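Long-range contact in mitotic checkpoint control protein kinase BUB1 (Drosophila melanogaster, PDB 6JKK), which probably acts as an ATP-binding protein kinase of the mitotic spindle checkpoint at kinetochores, the chain here being its kinase domain: residues 81-95 and 122-135. Numbering follows the deposited sequence.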
loop_
_atom_site.group_PDB
_atom_site.type_symbol
_atom_site.label_atom_id
_atom_site.label_comp_id
_atom_site.label_asym_id
_atom_site.label_seq_id
_atom_site.Cartn_x
_atom_site.Cartn_y
_atom_site.Cartn_z
ATOM N N LYS A 81 -11.273 7.105 -15.390
ATOM C CA LYS A 81 -10.225 6.158 -15.753
ATOM C C LYS A 81 -10.093 5.101 -14.670
ATOM O O LYS A 81 -9.947 5.430 -13.490
ATOM C CB LYS A 81 -8.885 6.870 -15.917
ATOM C CG LYS A 81 -8.603 7.389 -17.313
ATOM C CD LYS A 81 -7.106 7.584 -17.487
ATOM C CE LYS A 81 -6.793 8.529 -18.628
ATOM N NZ LYS A 81 -5.323 8.727 -18.784
ATOM N N VAL A 82 -10.131 3.835 -15.070
ATOM C CA VAL A 82 -10.117 2.749 -14.101
ATOM C C VAL A 82 -8.958 1.777 -14.329
ATOM O O VAL A 82 -8.407 1.691 -15.432
ATOM C CB VAL A 82 -11.471 1.984 -14.106
ATOM C CG1 VAL A 82 -12.616 2.908 -13.715
ATOM C CG2 VAL A 82 -11.740 1.372 -15.472
ATOM N N ALA A 83 -8.575 1.069 -13.272
ATOM C CA ALA A 83 -7.668 -0.062 -13.402
ATOM C C ALA A 83 -8.515 -1.311 -13.330
ATOM O O ALA A 83 -9.392 -1.417 -12.466
ATOM C CB ALA A 83 -6.653 -0.069 -12.279
ATOM N N LEU A 84 -8.256 -2.258 -14.225
ATOM C CA LEU A 84 -8.938 -3.541 -14.174
ATOM C C LEU A 84 -7.937 -4.611 -13.775
ATOM O O LEU A 84 -6.953 -4.846 -14.483
ATOM C CB LEU A 84 -9.586 -3.870 -15.527
ATOM C CG LEU A 84 -10.522 -2.781 -16.060
ATOM C CD1 LEU A 84 -9.855 -2.007 -17.171
ATOM C CD2 LEU A 84 -11.856 -3.340 -16.538
ATOM N N LYS A 85 -8.178 -5.245 -12.632
ATOM C CA LYS A 85 -7.265 -6.263 -12.128
ATOM C C LYS A 85 -7.902 -7.634 -12.207
ATOM O O LYS A 85 -8.934 -7.895 -11.569
ATOM C CB LYS A 85 -6.870 -5.965 -10.681
ATOM C CG LYS A 85 -5.924 -6.998 -10.079
ATOM C CD LYS A 85 -5.626 -6.667 -8.625
ATOM C CE LYS A 85 -4.686 -7.679 -7.996
ATOM N NZ LYS A 85 -4.262 -7.211 -6.641
ATOM N N GLN A 86 -7.280 -8.505 -12.995
ATOM C CA GLN A 86 -7.769 -9.860 -13.180
ATOM C C GLN A 86 -6.874 -10.841 -12.443
ATOM O O GLN A 86 -5.645 -10.722 -12.487
ATOM C CB GLN A 86 -7.785 -10.208 -14.663
ATOM C CG GLN A 86 -8.327 -11.609 -14.954
ATOM C CD GLN A 86 -8.798 -11.760 -16.384
ATOM O OE1 GLN A 86 -8.033 -11.569 -17.330
ATOM N NE2 GLN A 86 -10.073 -12.090 -16.549
ATOM N N GLU A 87 -7.475 -11.803 -11.751
ATOM C CA GLU A 87 -6.670 -12.813 -11.074
ATOM C C GLU A 87 -7.294 -14.200 -11.139
ATOM O O GLU A 87 -8.512 -14.349 -11.035
ATOM C CB GLU A 87 -6.401 -12.413 -9.618
ATOM C CG GLU A 87 -5.510 -13.401 -8.867
ATOM C CD GLU A 87 -5.123 -12.920 -7.481
ATOM O OE1 GLU A 87 -5.308 -11.720 -7.184
ATOM O OE2 GLU A 87 -4.631 -13.752 -6.690
ATOM N N ARG A 88 -6.436 -15.204 -11.319
ATOM C CA ARG A 88 -6.813 -16.615 -11.256
ATOM C C ARG A 88 -5.949 -17.308 -10.198
ATOM O O ARG A 88 -4.735 -17.094 -10.151
ATOM C CB ARG A 88 -6.612 -17.294 -12.616
ATOM C CG ARG A 88 -7.443 -16.691 -13.749
ATOM C CD ARG A 88 -7.014 -17.201 -15.119
ATOM N NE ARG A 88 -5.573 -17.062 -15.284
ATOM C CZ ARG A 88 -4.969 -15.969 -15.741
ATOM N NH1 ARG A 88 -5.681 -14.907 -16.104
ATOM N NH2 ARG A 88 -3.647 -15.940 -15.837
ATOM N N PRO A 89 -6.573 -18.103 -9.312
ATOM C CA PRO A 89 -8.026 -18.281 -9.197
ATOM C C PRO A 89 -8.664 -17.029 -8.619
ATOM O O PRO A 89 -7.957 -16.105 -8.224
ATOM C CB PRO A 89 -8.155 -19.431 -8.195
ATOM C CG PRO A 89 -6.933 -19.320 -7.349
ATOM C CD PRO A 89 -5.843 -18.866 -8.284
ATOM N N THR A 90 -9.987 -17.004 -8.595
ATOM C CA THR A 90 -10.742 -15.872 -8.065
ATOM C C THR A 90 -10.235 -15.480 -6.680
ATOM O O THR A 90 -10.139 -16.326 -5.786
ATOM C CB THR A 90 -12.232 -16.232 -8.004
ATOM O OG1 THR A 90 -12.640 -16.774 -9.270
ATOM C CG2 THR A 90 -13.081 -15.017 -7.663
ATOM N N ASN A 91 -9.872 -14.210 -6.515
ATOM C CA ASN A 91 -9.422 -13.722 -5.219
ATOM C C ASN A 91 -10.593 -13.090 -4.470
ATOM O O ASN A 91 -10.812 -11.876 -4.535
ATOM C CB ASN A 91 -8.263 -12.734 -5.383
ATOM C CG ASN A 91 -7.515 -12.489 -4.083
ATOM O OD1 ASN A 91 -8.067 -12.655 -2.991
ATOM N ND2 ASN A 91 -6.252 -12.093 -4.192
ATOM N N TYR A 92 -11.370 -13.926 -3.787
ATOM C CA TYR A 92 -12.495 -13.434 -3.000
ATOM C C TYR A 92 -11.964 -12.617 -1.836
ATOM O O TYR A 92 -12.561 -11.611 -1.445
ATOM C CB TYR A 92 -13.327 -14.599 -2.467
ATOM C CG TYR A 92 -13.984 -15.427 -3.545
ATOM C CD1 TYR A 92 -15.189 -15.032 -4.112
ATOM C CD2 TYR A 92 -13.400 -16.607 -3.996
ATOM C CE1 TYR A 92 -15.793 -15.787 -5.095
ATOM C CE2 TYR A 92 -14.003 -17.372 -4.980
ATOM C CZ TYR A 92 -15.197 -16.948 -5.524
ATOM O OH TYR A 92 -15.809 -17.685 -6.509
ATOM N N TRP A 93 -10.833 -13.055 -1.291
ATOM C CA TRP A 93 -10.257 -12.445 -0.095
ATOM C C TRP A 93 -9.973 -10.962 -0.276
ATOM O O TRP A 93 -10.252 -10.152 0.612
ATOM C CB TRP A 93 -8.977 -13.184 0.302
ATOM C CG TRP A 93 -8.325 -12.653 1.547
ATOM C CD1 TRP A 93 -7.181 -11.895 1.626
ATOM C CD2 TRP A 93 -8.775 -12.841 2.893
ATOM N NE1 TRP A 93 -6.900 -11.605 2.945
ATOM C CE2 TRP A 93 -7.862 -12.176 3.738
ATOM C CE3 TRP A 93 -9.864 -13.511 3.465
ATOM C CZ2 TRP A 93 -8.010 -12.165 5.130
ATOM C CZ3 TRP A 93 -10.007 -13.496 4.839
ATOM C CH2 TRP A 93 -9.088 -12.829 5.657
ATOM N N GLU A 94 -9.412 -10.605 -1.425
ATOM C CA GLU A 94 -9.134 -9.204 -1.708
ATOM C C GLU A 94 -10.406 -8.345 -1.640
ATOM O O GLU A 94 -10.391 -7.247 -1.074
ATOM C CB GLU A 94 -8.445 -9.064 -3.065
ATOM C CG GLU A 94 -8.237 -7.630 -3.500
ATOM C CD GLU A 94 -7.376 -7.544 -4.732
ATOM O OE1 GLU A 94 -6.989 -8.609 -5.260
ATOM O OE2 GLU A 94 -7.085 -6.415 -5.162
ATOM N N PHE A 95 -11.505 -8.861 -2.190
ATOM C CA PHE A 95 -12.787 -8.165 -2.178
ATOM C C PHE A 95 -13.246 -8.015 -0.726
ATOM O O PHE A 95 -13.670 -6.931 -0.313
ATOM C CB PHE A 95 -13.819 -8.936 -3.024
ATOM C CG PHE A 95 -15.061 -8.145 -3.382
ATOM C CD1 PHE A 95 -15.084 -6.756 -3.297
ATOM C CD2 PHE A 95 -16.220 -8.809 -3.791
ATOM C CE1 PHE A 95 -16.239 -6.038 -3.624
ATOM C CE2 PHE A 95 -17.376 -8.104 -4.121
ATOM C CZ PHE A 95 -17.391 -6.719 -4.034
ATOM N N VAL A 122 -17.126 -11.572 -10.859
ATOM C CA VAL A 122 -16.641 -12.760 -10.161
ATOM C C VAL A 122 -17.120 -14.056 -10.824
ATOM O O VAL A 122 -18.293 -14.422 -10.721
ATOM C CB VAL A 122 -17.074 -12.725 -8.679
ATOM C CG1 VAL A 122 -16.571 -13.944 -7.953
ATOM C CG2 VAL A 122 -16.550 -11.459 -8.008
ATOM N N GLY A 123 -16.208 -14.747 -11.506
ATOM C CA GLY A 123 -16.549 -15.982 -12.185
ATOM C C GLY A 123 -16.060 -17.202 -11.437
ATOM O O GLY A 123 -15.407 -17.082 -10.396
ATOM N N ASN A 124 -16.377 -18.378 -11.967
ATOM C CA ASN A 124 -15.912 -19.626 -11.383
ATOM C C ASN A 124 -14.380 -19.676 -11.418
ATOM O O ASN A 124 -13.743 -20.220 -10.517
ATOM C CB ASN A 124 -16.462 -20.825 -12.164
ATOM C CG ASN A 124 -17.983 -20.813 -12.299
ATOM O OD1 ASN A 124 -18.704 -20.309 -11.439
ATOM N ND2 ASN A 124 -18.472 -21.395 -13.387
ATOM N N ASN A 125 -13.812 -19.076 -12.462
ATOM C CA ASN A 125 -12.403 -19.223 -12.811
ATOM C C ASN A 125 -11.514 -18.066 -12.370
ATOM O O ASN A 125 -10.331 -18.257 -12.057
ATOM C CB ASN A 125 -12.294 -19.347 -14.329
ATOM C CG ASN A 125 -12.855 -18.118 -15.056
ATOM O OD1 ASN A 125 -13.960 -17.643 -14.751
ATOM N ND2 ASN A 125 -12.084 -17.593 -16.007
ATOM N N SER A 126 -12.069 -16.860 -12.375
ATOM C CA SER A 126 -11.277 -15.668 -12.125
ATOM C C SER A 126 -12.165 -14.514 -11.719
ATOM O O SER A 126 -13.389 -14.549 -11.908
ATOM C CB SER A 126 -10.488 -15.269 -13.374
ATOM O OG SER A 126 -11.348 -15.111 -14.488
ATOM N N SER A 127 -11.534 -13.496 -11.144
ATOM C CA SER A 127 -12.212 -12.273 -10.754
ATOM C C SER A 127 -11.623 -11.125 -11.562
ATOM O O SER A 127 -10.475 -11.199 -12.019
ATOM C CB SER A 127 -12.006 -12.002 -9.260
ATOM O OG SER A 127 -10.631 -12.097 -8.899
ATOM N N VAL A 128 -12.419 -10.078 -11.757
ATOM C CA VAL A 128 -11.904 -8.811 -12.257
ATOM C C VAL A 128 -12.411 -7.733 -11.319
ATOM O O VAL A 128 -13.619 -7.581 -11.147
ATOM C CB VAL A 128 -12.369 -8.499 -13.695
ATOM C CG1 VAL A 128 -11.998 -7.072 -14.062
ATOM C CG2 VAL A 128 -11.742 -9.475 -14.700
ATOM N N TYR A 129 -11.483 -7.015 -10.689
ATOM C CA TYR A 129 -11.827 -5.909 -9.801
ATOM C C TYR A 129 -11.469 -4.577 -10.457
ATOM O O TYR A 129 -10.356 -4.386 -10.962
ATOM C CB TYR A 129 -11.113 -6.063 -8.449
ATOM C CG TYR A 129 -11.555 -7.301 -7.693
ATOM C CD1 TYR A 129 -12.908 -7.591 -7.533
ATOM C CD2 TYR A 129 -10.626 -8.187 -7.163
ATOM C CE1 TYR A 129 -13.317 -8.721 -6.855
ATOM C CE2 TYR A 129 -11.025 -9.321 -6.488
ATOM C CZ TYR A 129 -12.372 -9.585 -6.340
ATOM O OH TYR A 129 -12.768 -10.716 -5.664
ATOM N N ILE A 130 -12.426 -3.657 -10.447
ATOM C CA ILE A 130 -12.265 -2.358 -11.079
ATOM C C ILE A 130 -12.120 -1.269 -10.014
ATOM O O ILE A 130 -13.008 -1.094 -9.170
ATOM C CB ILE A 130 -13.475 -2.054 -11.977
ATOM C CG1 ILE A 130 -13.570 -3.119 -13.077
ATOM C CG2 ILE A 130 -13.353 -0.665 -12.580
ATOM C CD1 ILE A 130 -14.799 -3.017 -13.982
ATOM N N SER A 131 -11.001 -0.547 -10.052
ATOM C CA SER A 131 -10.732 0.533 -9.093
ATOM C C SER A 131 -10.201 1.775 -9.817
ATOM O O SER A 131 -9.974 1.737 -11.017
ATOM C CB SER A 131 -9.735 0.072 -8.025
ATOM O OG SER A 131 -8.526 -0.380 -8.619
ATOM N N GLU A 132 -9.989 2.872 -9.095
ATOM C CA GLU A 132 -9.567 4.118 -9.748
ATOM C C GLU A 132 -8.137 4.059 -10.286
ATOM O O GLU A 132 -7.234 3.555 -9.614
ATOM C CB GLU A 132 -9.713 5.312 -8.792
ATOM C CG GLU A 132 -9.415 6.658 -9.451
ATOM C CD GLU A 132 -9.580 7.838 -8.511
ATOM O OE1 GLU A 132 -9.926 7.619 -7.332
ATOM O OE2 GLU A 132 -9.354 8.982 -8.957
ATOM N N PHE A 133 -7.941 4.590 -11.494
ATOM C CA PHE A 133 -6.621 4.689 -12.108
ATOM C C PHE A 133 -6.005 6.045 -11.791
ATOM O O PHE A 133 -6.702 7.062 -11.781
ATOM C CB PHE A 133 -6.752 4.531 -13.621
ATOM C CG PHE A 133 -5.436 4.499 -14.353
ATOM C CD1 PHE A 133 -4.969 5.624 -15.018
ATOM C CD2 PHE A 133 -4.675 3.336 -14.388
ATOM C CE1 PHE A 133 -3.764 5.595 -15.701
ATOM C CE2 PHE A 133 -3.469 3.297 -15.070
ATOM C CZ PHE A 133 -3.012 4.429 -15.728
ATOM N N SER A 134 -4.704 6.062 -11.522
ATOM C CA SER A 134 -4.006 7.321 -11.271
ATOM C C SER A 134 -3.178 7.750 -12.473
ATOM O O SER A 134 -2.356 6.974 -12.967
ATOM C CB SER A 134 -3.083 7.189 -10.063
ATOM O OG SER A 134 -2.234 8.321 -9.984
ATOM N N ASP A 135 -3.370 8.988 -12.927
ATOM C CA ASP A 135 -2.566 9.534 -14.026
ATOM C C ASP A 135 -1.095 9.704 -13.641
ATOM O O ASP A 135 -0.228 9.787 -14.512
ATOM C CB ASP A 135 -3.120 10.879 -14.513
ATOM C CG ASP A 135 -4.356 10.729 -15.385
ATOM O OD1 ASP A 135 -4.231 10.219 -16.521
ATOM O OD2 ASP A 135 -5.450 11.139 -14.942
HETATM O O HOH W 1 -9.045 -9.937 -9.623
HETATM O O HOH W 2 -11.278 -19.593 -8.938
HETATM O O HOH W 3 -14.729 -20.341 -7.389
#
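Antiparallel pairing of strand 81-87 with strand 127-132 in the N-terminal lobe of the kinase domain, extended by packing of the following helix onto the same partner strand, makes up this contact. Ala83, Lys85 and Glu87 form hydrogen-bonded pairs with Ser131, Tyr129 and Ser127, Lys85 N reaching Tyr129 O at 2.9 Å. Beyond the ladder, Phe133 N bonds to Lys81 O, and the extended Lys81 chain passes obliquely by the Phe133 ring to a salt bridge, Lys81 NZ to Asp135 OD1, 2.9 Å. Leu84, Gln86, Val128 and Ile130 share one face of the sheet; Leu84 CD2 lies alongside Ile130 CG1 at 3.9 Å, and Leu49 and Val51 of strand 47-51 pack on Leu84, Val128 and Ile130.

On the other face is the protein kinase signature of a strand lysine paired with a helix glutamate. Lys85, the predicted ATP-binding lysine, has CG anti to its backbone nitrogen (chi1 179°) and an all-extended chain, which carries Lys85 NZ to Glu94 OE2 of helix 92-104 at 3.3 Å; Asp207 is a second salt-bridge partner. The pairing is consistent with the helix-in arrangement of protein kinases.

Tyr129 ties this helix to the sheet. Its ring packs obliquely against Phe95 and Glu94 of the first turn, with Phe95 CB 3.7 Å from Tyr129 CZ and the Glu94 carboxylate running the opposite way near Tyr129 CD2, its plane 60° from the ring, while Tyr129 OH donates to Asn91 O in a short bond of 2.5 Å; that oxygen sits at the ring edge, in plane. Asn91 is also the N-cap, its OD1 accepting from Glu94 N. In the loop before the helix, Thr90 uses both branches: OG1 donates to Gly123 O at 3.0 Å, whereas CG2 touches both Val122 CG1 and Ser127 CB.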